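Local coordinates for protein PHB depolymerase (Penicillium funiculosum, PDB 2D81) that hydrolyses the biopolyester polyhydroxybutyrate, using a circularly permuted alpha/beta-hydrolase fold, at residues K249-T253 and N254-I258. Residues are numbered along the deposited sequence; the frame is centred on the assembly and turned at random.
Sequences KWADT and NNMII
The side-chain amide of N254 reaches back to helix 247-251. Its ND2 donates to the backbone O of W250 over 2.8 Å, almost straight at 174°. The acceptor lies in the plane of the amide. CG sits beside the backbone N (chi1 -74°), which turns the amide toward the helix. ND2 also lies near the plane of the W250 indole, at its edge by CE3. The other end of the amide is held too, since OD1 accepts from the backbone N of N177. An acceptor facing ND2 and a donor facing OD1 set which way round the amide sits. Replacing N254 by alanine is likely to leave the W250 carbonyl without its strong donor, and N177 N without its acceptor.

A type I beta turn runs from A251 to N254. N254 N closes it on A251 O at 3.0 Å. M256 N adds a weak bond to the same oxygen. A water joins D252 O to N255 N, donating to the first and accepting from the second.

Beyond the turn the A251 methyl lies against the strand, its CB 3.2 Å from M256 O, a buried carbonyl with no partner in the model. The methyl also meets I258 CG1 at 3.6 Å and M256 CB at 3.9 Å. M256 then continues away from A251 to pack on L169 and Y173 of helix 164-173.

This is a helix-to-strand connection of the alpha/beta sheet, in which strand 256-260 lies between strands 221-227 and 205-210. Side-chain and backbone donors serve the carbonyls of W250 and A251, while M256 O goes without and A251 packs the helix against the strand.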
ATOM      1  N   LYS A 249      -9.690 -11.372  -6.614  1.00  6.82           N
ATOM      2  CA  LYS A 249     -10.867 -11.562  -7.459  1.00  8.25           C
ATOM      3  C   LYS A 249     -10.730 -10.793  -8.768  1.00  8.76           C
ATOM      4  O   LYS A 249     -11.107 -11.287  -9.833  1.00  7.96           O
ATOM      5  CB  LYS A 249     -12.128 -11.093  -6.727  1.00  9.88           C
ATOM      6  CG  LYS A 249     -12.420 -11.854  -5.446  1.00 11.21           C
ATOM      7  CD  LYS A 249     -13.696 -11.356  -4.790  1.00 12.75           C
ATOM      8  CE  LYS A 249     -14.012 -12.150  -3.536  1.00 17.04           C
ATOM      9  NZ  LYS A 249     -14.216 -13.595  -3.835  1.00 18.74           N
ATOM     10  N   TRP A 250     -10.193  -9.579  -8.681  1.00  7.10           N
ATOM     11  CA  TRP A 250      -9.982  -8.751  -9.861  1.00  7.46           C
ATOM     12  C   TRP A 250      -8.733  -9.158 -10.639  1.00  7.16           C
ATOM     13  O   TRP A 250      -8.741  -9.191 -11.871  1.00  5.74           O
ATOM     14  CB  TRP A 250      -9.891  -7.273  -9.460  1.00  6.89           C
ATOM     15  CG  TRP A 250     -11.209  -6.704  -9.042  1.00  6.32           C
ATOM     16  CD1 TRP A 250     -11.708  -6.615  -7.772  1.00  7.15           C
ATOM     17  CD2 TRP A 250     -12.231  -6.204  -9.910  1.00  7.39           C
ATOM     18  NE1 TRP A 250     -12.982  -6.092  -7.798  1.00  6.45           N
ATOM     19  CE2 TRP A 250     -13.327  -5.832  -9.099  1.00  8.24           C
ATOM     20  CE3 TRP A 250     -12.330  -6.037 -11.300  1.00  9.37           C
ATOM     21  CZ2 TRP A 250     -14.507  -5.301  -9.631  1.00  9.96           C
ATOM     22  CZ3 TRP A 250     -13.505  -5.509 -11.829  1.00  9.66           C
ATOM     23  CH2 TRP A 250     -14.577  -5.149 -10.994  1.00  9.83           C
ATOM     24  N   ALA A 251      -7.661  -9.467  -9.919  1.00  5.92           N
ATOM     25  CA  ALA A 251      -6.419  -9.889 -10.556  1.00  6.23           C
ATOM     26  C   ALA A 251      -6.664 -11.115 -11.431  1.00  7.53           C
ATOM     27  O   ALA A 251      -6.091 -11.240 -12.519  1.00  6.67           O
ATOM     28  CB  ALA A 251      -5.373 -10.210  -9.495  1.00  7.96           C
ATOM     29  N   ASP A 252      -7.521 -12.014 -10.955  1.00  7.54           N
ATOM     30  CA  ASP A 252      -7.639 -13.343 -11.552  1.00  8.27           C
ATOM     31  C   ASP A 252      -8.112 -13.294 -12.999  1.00  9.60           C
ATOM     32  O   ASP A 252      -7.793 -14.179 -13.794  1.00  8.76           O
ATOM     33  CB  ASP A 252      -8.606 -14.213 -10.745  1.00  7.82           C
ATOM     34  CG  ASP A 252      -8.404 -15.692 -11.003  1.00  7.65           C
ATOM     35  OD1 ASP A 252      -9.399 -16.417 -11.205  1.00  8.22           O
ATOM     36  OD2 ASP A 252      -7.240 -16.128 -10.999  1.00  6.99           O
ATOM     37  N   THR A 253      -8.880 -12.265 -13.337  1.00  8.30           N
ATOM     38  CA  THR A 253      -9.449 -12.162 -14.676  1.00  8.70           C
ATOM     39  C   THR A 253      -8.785 -11.068 -15.510  1.00  7.55           C
ATOM     40  O   THR A 253      -9.265 -10.728 -16.592  1.00  7.61           O
ATOM     41  CB  THR A 253     -10.962 -11.881 -14.607  1.00 10.55           C
ATOM     42  OG1 THR A 253     -11.193 -10.685 -13.850  1.00  8.65           O
ATOM     43  CG2 THR A 253     -11.687 -13.046 -13.951  1.00 10.89           C
ATOM     44  N   ASN A 254      -7.677 -10.528 -15.012  1.00  7.65           N
ATOM     45  CA  ASN A 254      -7.041  -9.380 -15.651  1.00  6.40           C
ATOM     46  C   ASN A 254      -5.524  -9.492 -15.753  1.00  6.28           C
ATOM     47  O   ASN A 254      -4.818  -8.483 -15.772  1.00  8.73           O
ATOM     48  CB  ASN A 254      -7.420  -8.097 -14.901  1.00  6.88           C
ATOM     49  CG  ASN A 254      -8.850  -7.678 -15.164  1.00  8.69           C
ATOM     50  OD1 ASN A 254      -9.167  -7.170 -16.238  1.00  9.94           O
ATOM     51  ND2 ASN A 254      -9.726  -7.902 -14.189  1.00  8.96           N
ATOM     52  N   ASN A 255      -5.030 -10.723 -15.841  1.00  7.75           N
ATOM     53  CA  ASN A 255      -3.607 -10.969 -16.056  1.00  7.16           C
ATOM     54  C   ASN A 255      -2.769 -10.127 -15.109  1.00  7.53           C
ATOM     55  O   ASN A 255      -1.814  -9.473 -15.525  1.00  8.47           O
ATOM     56  CB  ASN A 255      -3.219 -10.640 -17.498  1.00  9.55           C
ATOM     57  CG  ASN A 255      -3.979 -11.467 -18.510  1.00 13.76           C
ATOM     58  OD1 ASN A 255      -4.049 -12.690 -18.399  1.00 12.93           O
ATOM     59  ND2 ASN A 255      -4.546 -10.805 -19.513  1.00 17.04           N
ATOM     60  N   MET A 256      -3.138 -10.142 -13.835  1.00  6.86           N
ATOM     61  CA  MET A 256      -2.491  -9.295 -12.842  1.00  7.19           C
ATOM     62  C   MET A 256      -1.995 -10.137 -11.671  1.00  6.82           C
ATOM     63  O   MET A 256      -2.740 -10.947 -11.122  1.00  6.51           O
ATOM     64  CB  MET A 256      -3.480  -8.242 -12.336  1.00  6.79           C
ATOM     65  CG  MET A 256      -2.880  -7.207 -11.401  1.00  8.48           C
ATOM     66  SD  MET A 256      -4.147  -6.098 -10.765  1.00  9.45           S
ATOM     67  CE  MET A 256      -4.614  -5.223 -12.285  1.00  8.77           C
ATOM     68  N   ILE A 257      -0.732  -9.945 -11.301  1.00  5.47           N
ATOM     69  CA  ILE A 257      -0.183 -10.539 -10.090  1.00  6.28           C
ATOM     70  C   ILE A 257      -0.340  -9.541  -8.940  1.00  6.94           C
ATOM     71  O   ILE A 257      -0.133  -8.341  -9.122  1.00  6.40           O
ATOM     72  CB  ILE A 257       1.316 -10.880 -10.279  1.00  6.65           C
ATOM     73  CG1 ILE A 257       1.464 -11.968 -11.351  1.00  6.94           C
ATOM     74  CG2 ILE A 257       1.929 -11.337  -8.962  1.00  6.80           C
ATOM     75  CD1 ILE A 257       2.913 -12.309 -11.688  1.00  6.48           C
ATOM     76  N   ILE A 258      -0.731 -10.030  -7.768  1.00  5.42           N
ATOM     77  CA  ILE A 258      -0.774  -9.183  -6.580  1.00  5.89           C
ATOM     78  C   ILE A 258       0.332  -9.622  -5.629  1.00  6.08           C
ATOM     79  O   ILE A 258       0.347 -10.764  -5.171  1.00  5.74           O
ATOM     80  CB  ILE A 258      -2.124  -9.299  -5.826  1.00  5.38           C
ATOM     81  CG1 ILE A 258      -3.304  -9.101  -6.785  1.00  3.42           C
ATOM     82  CG2 ILE A 258      -2.175  -8.266  -4.709  1.00  5.95           C
ATOM     83  CD1 ILE A 258      -3.394  -7.716  -7.408  1.00  3.38           C
TER
HETATM   84  O   HOH W   1      -6.041 -13.448 -15.626  1.00 12.78           O